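Local coordinates for DegV family protein (Streptococcus agalactiae, PDB 3LUP) that binds the long-chain fatty acid elaidic acid and may take part in lipid transport or fatty acid metabolism, at residues Ala14-Ala19 with Val26-Ile31; Asn165-Leu170 with Asn185-Lys190; Gln245-Leu250 with Leu259-Phe264. All blocks are in the same frame, centred on the assembly; numbering follows the deposited sequence.

Contact 1: residues Ala14-Ala19 with Val26-Ile31; sequences AYLPEA and VYVLDI
No flat group lies between Leu16 and its partners Val26 and Val28: the meeting is of branched aliphatic side chains, with neither ring face nor ring edge in it. The two aromatic rings of these segments are turned elsewhere. The Tyr15 side chain stays more than 10 Å from residues 26-31, and Tyr27 stands on the other side of its strand from the two valines. What does touch is a single methyl, CD1 of Leu16. Its closest partner is CG2 of Val28, 4.1 Å from Leu16 CD1, the two side chains reaching tip to tip. A little farther off, CG1 of Val26 lies 4.4 Å from the same Leu16 CD1. Because CG2 of Val28 and CG1 of Val26 are themselves 4.4 Å apart, the three methyls make a nearly equilateral triangle, with the leucine methyl set over the step between residues two apart on the strand. Leu16 gets there by full extension at its far end, where CD1 is opposite CA about the CB-CG bond (chi2 178°), which makes CD1 the leading branch. No hydrogen bond crosses here, and the area buried is small, about 80 Å², a surface contact of a loop with one face of the outer strand. Strand 26-29 is one of the two outermost strands of the four-stranded parallel sheet, bonded through the backbone of Tyr27 and Leu29 to strand 6-11. Leu16 comes from the loop joining those two strands, and the six residues between the segments form neither helix nor strand. Leu16 also packs on Val131 of helix 124-138, while on the opposite side of strand 26-29 Tyr27 and Leu29 pack against helix 69-81, Leu29 on Leu72 and both on Leu75.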
loop_
_atom_site.group_PDB
_atom_site.type_symbol
_atom_site.label_atom_id
_atom_site.label_comp_id
_atom_site.label_asym_id
_atom_site.label_seq_id
_atom_site.Cartn_x
_atom_site.Cartn_y
_atom_site.Cartn_z
ATOM N N ALA A 14 -0.261 4.863 -1.579
ATOM C CA ALA A 14 0.577 4.265 -2.626
ATOM C C ALA A 14 1.947 4.918 -2.616
ATOM O O ALA A 14 2.051 6.139 -2.528
ATOM C CB ALA A 14 -0.064 4.448 -3.968
ATOM N N TYR A 15 3.001 4.124 -2.682
ATOM C CA TYR A 15 4.324 4.703 -2.785
ATOM C C TYR A 15 4.723 4.736 -4.244
ATOM O O TYR A 15 4.989 3.699 -4.857
ATOM C CB TYR A 15 5.340 3.946 -1.942
ATOM C CG TYR A 15 6.678 4.628 -1.922
ATOM C CD1 TYR A 15 7.055 5.427 -0.849
ATOM C CD2 TYR A 15 7.572 4.492 -2.989
ATOM C CE1 TYR A 15 8.290 6.073 -0.836
ATOM C CE2 TYR A 15 8.794 5.129 -2.984
ATOM C CZ TYR A 15 9.147 5.916 -1.903
ATOM O OH TYR A 15 10.366 6.546 -1.884
ATOM N N LEU A 16 4.750 5.945 -4.790
ATOM C CA LEU A 16 4.928 6.163 -6.230
ATOM C C LEU A 16 6.393 6.226 -6.654
ATOM O O LEU A 16 7.161 7.029 -6.105
ATOM C CB LEU A 16 4.199 7.430 -6.685
ATOM C CG LEU A 16 2.670 7.409 -6.593
ATOM C CD1 LEU A 16 2.088 8.747 -7.019
ATOM C CD2 LEU A 16 2.025 6.253 -7.396
ATOM N N PRO A 17 6.777 5.380 -7.640
ATOM C CA PRO A 17 8.133 5.419 -8.216
ATOM C C PRO A 17 8.539 6.855 -8.573
ATOM O O PRO A 17 7.671 7.699 -8.798
ATOM C CB PRO A 17 8.006 4.553 -9.483
ATOM C CG PRO A 17 6.860 3.627 -9.204
ATOM C CD PRO A 17 5.925 4.346 -8.276
ATOM N N GLU A 18 9.834 7.141 -8.611
ATOM C CA GLU A 18 10.292 8.510 -8.896
ATOM C C GLU A 18 9.791 9.043 -10.263
ATOM O O GLU A 18 9.312 10.188 -10.359
ATOM C CB GLU A 18 11.859 8.629 -8.757
ATOM N N ALA A 19 9.874 8.185 -11.287
ATOM C CA ALA A 19 9.513 8.529 -12.683
ATOM C C ALA A 19 8.040 8.896 -12.886
ATOM O O ALA A 19 7.712 9.684 -13.778
ATOM C CB ALA A 19 9.907 7.387 -13.636
ATOM N N VAL A 26 -1.692 11.389 -13.671
ATOM C CA VAL A 26 -1.750 10.728 -12.371
ATOM C C VAL A 26 -2.392 11.650 -11.338
ATOM O O VAL A 26 -1.937 12.761 -11.136
ATOM C CB VAL A 26 -0.342 10.225 -11.912
ATOM C CG1 VAL A 26 -0.388 9.665 -10.512
ATOM C CG2 VAL A 26 0.175 9.153 -12.858
ATOM N N TYR A 27 -3.474 11.190 -10.712
ATOM C CA TYR A 27 -4.161 11.964 -9.677
ATOM C C TYR A 27 -4.153 11.220 -8.339
ATOM O O TYR A 27 -4.414 10.010 -8.289
ATOM C CB TYR A 27 -5.575 12.323 -10.137
ATOM C CG TYR A 27 -5.560 13.090 -11.437
ATOM C CD1 TYR A 27 -5.628 14.484 -11.445
ATOM C CD2 TYR A 27 -5.436 12.419 -12.669
ATOM C CE1 TYR A 27 -5.590 15.200 -12.646
ATOM C CE2 TYR A 27 -5.390 13.118 -13.876
ATOM C CZ TYR A 27 -5.467 14.510 -13.856
ATOM O OH TYR A 27 -5.433 15.209 -15.043
ATOM N N VAL A 28 -3.823 11.940 -7.268
ATOM C CA VAL A 28 -3.632 11.333 -5.951
ATOM C C VAL A 28 -4.568 11.949 -4.936
ATOM O O VAL A 28 -4.445 13.135 -4.612
ATOM C CB VAL A 28 -2.180 11.497 -5.397
ATOM C CG1 VAL A 28 -2.005 10.600 -4.207
ATOM C CG2 VAL A 28 -1.124 11.185 -6.438
ATOM N N LEU A 29 -5.480 11.128 -4.428
ATOM C CA LEU A 29 -6.400 11.515 -3.357
ATOM C C LEU A 29 -5.703 11.472 -2.002
ATOM O O LEU A 29 -4.965 10.526 -1.729
ATOM C CB LEU A 29 -7.580 10.543 -3.318
ATOM C CG LEU A 29 -8.811 10.741 -4.194
ATOM C CD1 LEU A 29 -8.469 11.400 -5.505
ATOM C CD2 LEU A 29 -9.513 9.405 -4.424
ATOM N N ASP A 30 -5.958 12.469 -1.151
ATOM C CA ASP A 30 -5.367 12.503 0.191
ATOM C C ASP A 30 -6.108 11.664 1.227
ATOM O O ASP A 30 -7.338 11.625 1.253
ATOM C CB ASP A 30 -5.237 13.939 0.694
ATOM C CG ASP A 30 -4.358 14.796 -0.206
ATOM O OD1 ASP A 30 -3.354 14.284 -0.760
ATOM O OD2 ASP A 30 -4.685 15.992 -0.369
ATOM N N ILE A 31 -5.339 10.991 2.077
ATOM C CA ILE A 31 -5.882 10.250 3.227
ATOM C C ILE A 31 -5.616 11.004 4.528
ATOM O O ILE A 31 -4.467 11.206 4.902
ATOM C CB ILE A 31 -5.310 8.803 3.325
ATOM C CG1 ILE A 31 -5.593 8.032 2.022
ATOM C CG2 ILE A 31 -5.872 8.086 4.569
ATOM C CD1 ILE A 31 -5.019 6.641 1.943
#

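Contact 2: residues Asn165-Leu170 with Asn185-Lys190; sequences NDLNHL and NLLSIK
A type I beta turn, Leu186 to Ile189, in the chain leaving helix 179-186, carries most of this contact, with Leu167, near helix 168-173, set against it. The turn is closed by its backbone bond from Ile189 N to Leu186 O, 3.2 Å long. That same carbonyl oxygen, Leu186 O, is also the nearest neighbour of Leu167 CD1, at 3.6 Å, and the methyl meets the oxygen from a direction well away from the N-H that closes the turn. Leu167 CD1 further meets CB of Leu186 at 3.8 Å; the two side chains run at about a right angle, the tip of one laid against the root of the other. More loosely, CD2 of Leu187 closes in from the next turn position, 4.3 Å from Leu167 CD1. One methyl thus meets three atoms of two residues. Leu167 and Leu186 are buried, whereas Leu187 forms the outer margin and is exposed. Nearby, Asn168 ND2 donates to Asp166 OD2, approaching it on the anti side of the carboxylate; the modelled bond is unusually short, so its exact length is doubtful. Beyond the turn the chain heads for strand 192-195, and Lys190 comes back across to Asn165. Its side chain also touches Glu210 and Ala213 of helix 210-224. Two bends, at chi2 (-82°) and chi4 (-42°), curl the end of the lysine toward Asn165, where CE meets the side-chain amide, Lys190 CE lying 4.1 Å from Asn165 ND2. Lys190 NZ stands 4.0 Å from Asn165 O, too long for a hydrogen bond.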
loop_
_atom_site.group_PDB
_atom_site.type_symbol
_atom_site.label_atom_id
_atom_site.label_comp_id
_atom_site.label_asym_id
_atom_site.label_seq_id
_atom_site.Cartn_x
_atom_site.Cartn_y
_atom_site.Cartn_z
ATOM N N ASN A 165 6.790 -3.951 15.344
ATOM C CA ASN A 165 7.439 -3.874 16.619
ATOM C C ASN A 165 6.450 -4.130 17.755
ATOM O O ASN A 165 6.725 -4.911 18.674
ATOM C CB ASN A 165 8.163 -2.557 16.780
ATOM C CG ASN A 165 9.148 -2.605 17.892
ATOM O OD1 ASN A 165 9.164 -1.729 18.759
ATOM N ND2 ASN A 165 9.972 -3.657 17.911
ATOM N N ASP A 166 5.290 -3.486 17.681
ATOM C CA ASP A 166 4.235 -3.740 18.650
ATOM C C ASP A 166 2.863 -3.780 17.987
ATOM O O ASP A 166 2.527 -2.948 17.134
ATOM C CB ASP A 166 4.289 -2.742 19.823
ATOM C CG ASP A 166 3.565 -1.433 19.528
ATOM O OD1 ASP A 166 3.831 -0.851 18.446
ATOM O OD2 ASP A 166 2.743 -1.002 20.384
ATOM N N LEU A 167 2.081 -4.760 18.409
ATOM C CA LEU A 167 0.869 -5.135 17.705
ATOM C C LEU A 167 -0.379 -4.311 18.035
ATOM O O LEU A 167 -1.407 -4.474 17.385
ATOM C CB LEU A 167 0.586 -6.613 17.958
ATOM C CG LEU A 167 1.505 -7.639 17.302
ATOM C CD1 LEU A 167 1.783 -8.775 18.277
ATOM C CD2 LEU A 167 0.878 -8.154 16.020
ATOM N N ASN A 168 -0.302 -3.441 19.035
ATOM C CA ASN A 168 -1.457 -2.644 19.438
ATOM C C ASN A 168 -2.073 -1.877 18.286
ATOM O O ASN A 168 -3.290 -1.901 18.102
ATOM C CB ASN A 168 -1.069 -1.685 20.556
ATOM C CG ASN A 168 -0.356 -2.391 21.669
ATOM O OD1 ASN A 168 -0.988 -3.102 22.468
ATOM N ND2 ASN A 168 0.981 -2.251 21.710
ATOM N N HIS A 169 -1.222 -1.211 17.509
ATOM C CA HIS A 169 -1.663 -0.479 16.336
ATOM C C HIS A 169 -2.499 -1.351 15.417
ATOM O O HIS A 169 -3.624 -0.989 15.075
ATOM C CB HIS A 169 -0.473 0.083 15.589
ATOM C CG HIS A 169 0.272 1.125 16.353
ATOM N ND1 HIS A 169 0.199 2.468 16.045
ATOM C CD2 HIS A 169 1.110 1.024 17.412
ATOM C CE1 HIS A 169 0.960 3.151 16.880
ATOM N NE2 HIS A 169 1.526 2.299 17.718
ATOM N N LEU A 170 -1.960 -2.508 15.045
ATOM C CA LEU A 170 -2.683 -3.423 14.174
ATOM C C LEU A 170 -3.964 -4.007 14.757
ATOM O O LEU A 170 -4.950 -4.163 14.034
ATOM C CB LEU A 170 -1.777 -4.532 13.671
ATOM C CG LEU A 170 -1.097 -4.227 12.333
ATOM C CD1 LEU A 170 -0.231 -5.389 11.914
ATOM C CD2 LEU A 170 -2.121 -3.904 11.246
ATOM N N ASN A 185 -1.993 -14.410 22.157
ATOM C CA ASN A 185 -1.060 -15.433 21.671
ATOM C C ASN A 185 0.164 -14.885 20.942
ATOM O O ASN A 185 1.181 -15.566 20.831
ATOM C CB ASN A 185 -1.789 -16.410 20.757
ATOM C CG ASN A 185 -2.778 -17.271 21.507
ATOM O OD1 ASN A 185 -2.609 -17.547 22.704
ATOM N ND2 ASN A 185 -3.827 -17.705 20.806
ATOM N N LEU A 186 0.068 -13.656 20.449
ATOM C CA LEU A 186 1.133 -13.097 19.640
ATOM C C LEU A 186 2.024 -12.131 20.401
ATOM O O LEU A 186 3.090 -11.761 19.912
ATOM C CB LEU A 186 0.547 -12.413 18.406
ATOM C CG LEU A 186 -0.512 -13.215 17.648
ATOM C CD1 LEU A 186 -1.190 -12.341 16.622
ATOM C CD2 LEU A 186 0.076 -14.452 16.995
ATOM N N LEU A 187 1.603 -11.729 21.596
ATOM C CA LEU A 187 2.326 -10.681 22.329
ATOM C C LEU A 187 3.787 -10.993 22.697
ATOM O O LEU A 187 4.638 -10.117 22.606
ATOM C CB LEU A 187 1.524 -10.183 23.535
ATOM C CG LEU A 187 0.479 -9.099 23.197
ATOM C CD1 LEU A 187 -0.269 -8.627 24.454
ATOM C CD2 LEU A 187 1.075 -7.897 22.428
ATOM N N SER A 188 4.072 -12.238 23.073
ATOM C CA SER A 188 5.421 -12.637 23.477
ATOM C C SER A 188 6.362 -12.977 22.339
ATOM O O SER A 188 7.516 -13.327 22.568
ATOM C CB SER A 188 5.349 -13.845 24.400
ATOM O OG SER A 188 5.132 -13.409 25.724
ATOM N N ILE A 189 5.873 -12.893 21.111
ATOM C CA ILE A 189 6.629 -13.408 19.978
ATOM C C ILE A 189 6.693 -12.369 18.846
ATOM O O ILE A 189 6.167 -11.268 18.983
ATOM C CB ILE A 189 6.053 -14.783 19.508
ATOM C CG1 ILE A 189 4.607 -14.633 19.031
ATOM C CG2 ILE A 189 6.128 -15.840 20.630
ATOM C CD1 ILE A 189 4.221 -15.634 17.966
ATOM N N LYS A 190 7.351 -12.712 17.745
ATOM C CA LYS A 190 7.491 -11.802 16.604
ATOM C C LYS A 190 6.887 -12.439 15.352
ATOM O O LYS A 190 7.609 -13.027 14.539
ATOM C CB LYS A 190 8.964 -11.420 16.386
ATOM C CG LYS A 190 9.466 -10.269 17.263
ATOM C CD LYS A 190 9.069 -8.902 16.669
ATOM C CE LYS A 190 9.526 -7.701 17.512
ATOM N NZ LYS A 190 9.362 -7.843 18.997
#

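Contact 3: residues Gln245-Leu250 with Leu259-Phe264; sequences QLYNLL and LEIVSF
Tyr247 is the first residue of the helical segment to meet the strand, and it reaches both Leu259 and Ile261 through one flank of its ring. With CG anti to the backbone N (chi1 -177°), the ring swings out from the helix toward the strand. Its CD1 lies 3.8 Å from CD2 of Leu259 and, on the same ring atom, Tyr247 CD1 is 3.8 Å from CD1 of Ile261. Both methyls come to the ring at a slant. The Ile261 methyl also comes near the root of the side chain, with Ile261 CD1 4.0 Å from Tyr247 CB. Farther out along the ring, Tyr247 CE1 is 3.9 Å from Leu259 CG, so the leucine slants across the tyrosine, while the isoleucine runs across it at about a right angle. The helix belongs to a beta-alpha-beta unit, strand 230-236, helix 240-252 and strand 259-263. In it the second strand returns parallel to the first, on the outside edge of the six-stranded mixed sheet. Over these short segments the helix runs antiparallel to strand 259-263, at 171° with axes 9.9 Å apart, the usual spacing of a helix packed on a sheet. Tyr247 also touches Ile234 of the neighbouring strand. Leu249, two residues on, packs instead on Ala218 of helix 210-224. Next comes Leu250, on a helical turn closed by its backbone bond to Leu246. Its CB meets Leu259 CD2 at 3.6 Å, which puts that methyl between Leu250 CB and the tyrosine ring. The other branches meet too, Leu250 CD1 to Leu259 CD1 at 3.7 Å, and behind them Leu250 also packs on Val221 of helix 210-224.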
loop_
_atom_site.group_PDB
_atom_site.type_symbol
_atom_site.label_atom_id
_atom_site.label_comp_id
_atom_site.label_asym_id
_atom_site.label_seq_id
_atom_site.Cartn_x
_atom_site.Cartn_y
_atom_site.Cartn_z
ATOM N N GLN A 245 19.307 -4.726 7.561
ATOM C CA GLN A 245 19.465 -6.131 7.891
ATOM C C GLN A 245 18.797 -7.008 6.839
ATOM O O GLN A 245 19.452 -7.848 6.225
ATOM C CB GLN A 245 18.880 -6.411 9.276
ATOM C CG GLN A 245 18.659 -7.881 9.600
ATOM C CD GLN A 245 19.941 -8.675 9.722
ATOM O OE1 GLN A 245 21.035 -8.123 9.749
ATOM N NE2 GLN A 245 19.806 -9.984 9.800
ATOM N N LEU A 246 17.496 -6.805 6.628
ATOM C CA LEU A 246 16.756 -7.581 5.646
ATOM C C LEU A 246 17.350 -7.408 4.254
ATOM O O LEU A 246 17.412 -8.364 3.483
ATOM C CB LEU A 246 15.279 -7.202 5.651
ATOM C CG LEU A 246 14.332 -7.934 4.687
ATOM C CD1 LEU A 246 14.457 -9.491 4.671
ATOM C CD2 LEU A 246 12.891 -7.473 4.972
ATOM N N TYR A 247 17.796 -6.190 3.951
ATOM C CA TYR A 247 18.458 -5.886 2.683
ATOM C C TYR A 247 19.673 -6.767 2.481
ATOM O O TYR A 247 19.869 -7.322 1.392
ATOM C CB TYR A 247 18.887 -4.421 2.638
ATOM C CG TYR A 247 19.518 -3.992 1.334
ATOM C CD1 TYR A 247 18.737 -3.486 0.288
ATOM C CD2 TYR A 247 20.898 -4.069 1.149
ATOM C CE1 TYR A 247 19.312 -3.085 -0.905
ATOM C CE2 TYR A 247 21.482 -3.659 -0.039
ATOM C CZ TYR A 247 20.683 -3.170 -1.055
ATOM O OH TYR A 247 21.270 -2.780 -2.230
ATOM N N ASN A 248 20.486 -6.880 3.531
ATOM C CA ASN A 248 21.682 -7.719 3.504
ATOM C C ASN A 248 21.340 -9.189 3.372
ATOM O O ASN A 248 21.948 -9.878 2.569
ATOM C CB ASN A 248 22.568 -7.463 4.720
ATOM C CG ASN A 248 23.122 -6.050 4.747
ATOM O OD1 ASN A 248 23.353 -5.436 3.700
ATOM N ND2 ASN A 248 23.326 -5.518 5.950
ATOM N N LEU A 249 20.350 -9.657 4.129
ATOM C CA LEU A 249 19.864 -11.025 3.989
ATOM C C LEU A 249 19.447 -11.331 2.552
ATOM O O LEU A 249 19.687 -12.425 2.057
ATOM C CB LEU A 249 18.688 -11.289 4.930
ATOM C CG LEU A 249 18.960 -11.317 6.437
ATOM C CD1 LEU A 249 17.640 -11.201 7.235
ATOM C CD2 LEU A 249 19.782 -12.552 6.847
ATOM N N LEU A 250 18.825 -10.357 1.889
ATOM C CA LEU A 250 18.404 -10.492 0.500
ATOM C C LEU A 250 19.545 -10.253 -0.485
ATOM O O LEU A 250 19.544 -10.797 -1.589
ATOM C CB LEU A 250 17.245 -9.548 0.213
ATOM C CG LEU A 250 15.929 -9.959 0.870
ATOM C CD1 LEU A 250 14.859 -8.977 0.483
ATOM C CD2 LEU A 250 15.527 -11.365 0.448
ATOM N N LEU A 259 15.966 -4.324 -5.680
ATOM C CA LEU A 259 15.748 -4.168 -4.247
ATOM C C LEU A 259 15.956 -2.709 -3.838
ATOM O O LEU A 259 17.027 -2.132 -4.062
ATOM C CB LEU A 259 16.699 -5.094 -3.495
ATOM C CG LEU A 259 16.463 -5.494 -2.053
ATOM C CD1 LEU A 259 15.101 -6.133 -1.876
ATOM C CD2 LEU A 259 17.548 -6.465 -1.664
ATOM N N GLU A 260 14.916 -2.122 -3.259
ATOM C CA GLU A 260 14.907 -0.718 -2.898
ATOM C C GLU A 260 14.403 -0.591 -1.472
ATOM O O GLU A 260 13.517 -1.345 -1.061
ATOM C CB GLU A 260 13.992 0.055 -3.854
ATOM C CG GLU A 260 14.214 1.579 -3.856
ATOM C CD GLU A 260 13.207 2.372 -4.726
ATOM O OE1 GLU A 260 12.108 1.832 -5.053
ATOM O OE2 GLU A 260 13.526 3.551 -5.059
ATOM N N ILE A 261 14.974 0.343 -0.714
ATOM C CA ILE A 261 14.468 0.655 0.631
ATOM C C ILE A 261 13.670 1.966 0.618
ATOM O O ILE A 261 14.146 3.012 0.149
ATOM C CB ILE A 261 15.580 0.691 1.725
ATOM C CG1 ILE A 261 16.327 -0.655 1.802
ATOM C CG2 ILE A 261 14.972 1.024 3.086
ATOM C CD1 ILE A 261 17.664 -0.642 2.563
ATOM N N VAL A 262 12.439 1.893 1.118
ATOM C CA VAL A 262 11.534 3.033 1.128
ATOM C C VAL A 262 10.800 3.081 2.455
ATOM O O VAL A 262 10.671 2.056 3.140
ATOM C CB VAL A 262 10.496 2.975 -0.028
ATOM C CG1 VAL A 262 11.185 3.051 -1.369
ATOM C CG2 VAL A 262 9.602 1.726 0.059
ATOM N N SER A 263 10.316 4.271 2.803
ATOM C CA SER A 263 9.582 4.487 4.039
ATOM C C SER A 263 8.064 4.436 3.919
ATOM O O SER A 263 7.508 4.634 2.828
ATOM C CB SER A 263 9.984 5.818 4.635
ATOM O OG SER A 263 11.208 5.633 5.298
ATOM N N PHE A 264 7.415 4.162 5.057
ATOM C CA PHE A 264 5.982 4.364 5.207
ATOM C C PHE A 264 5.730 5.837 5.547
ATOM O O PHE A 264 6.643 6.543 6.001
ATOM C CB PHE A 264 5.406 3.474 6.320
ATOM C CG PHE A 264 5.443 1.983 6.024
ATOM C CD1 PHE A 264 4.658 1.425 5.004
ATOM C CD2 PHE A 264 6.226 1.127 6.799
ATOM C CE1 PHE A 264 4.676 0.026 4.748
ATOM C CE2 PHE A 264 6.265 -0.247 6.544
ATOM C CZ PHE A 264 5.484 -0.801 5.520
#

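How the contacts relate
The contacts come one after another along the chain, with centres about 30 Å (1 and 2), 21 Å (1 and 3) and 22 Å (2 and 3) apart. Contact 1 lies on the edge of the four-stranded parallel sheet. Contacts 2 and 3 belong to the part built on the six-stranded mixed sheet, contact 2 in the connections flanking strands 159-163 and 192-195, contact 3 on outermost strand 259-263. Contacts 1 and 3 touch: Tyr15 CE2 packs 3.6 Å from Val262 CG1, joining the two sheet regions. Contact 2 touches neither. Elaidic acid touches Ile31 and Phe264, so contacts 1 and 3 each reach the fatty acid pocket with one segment end.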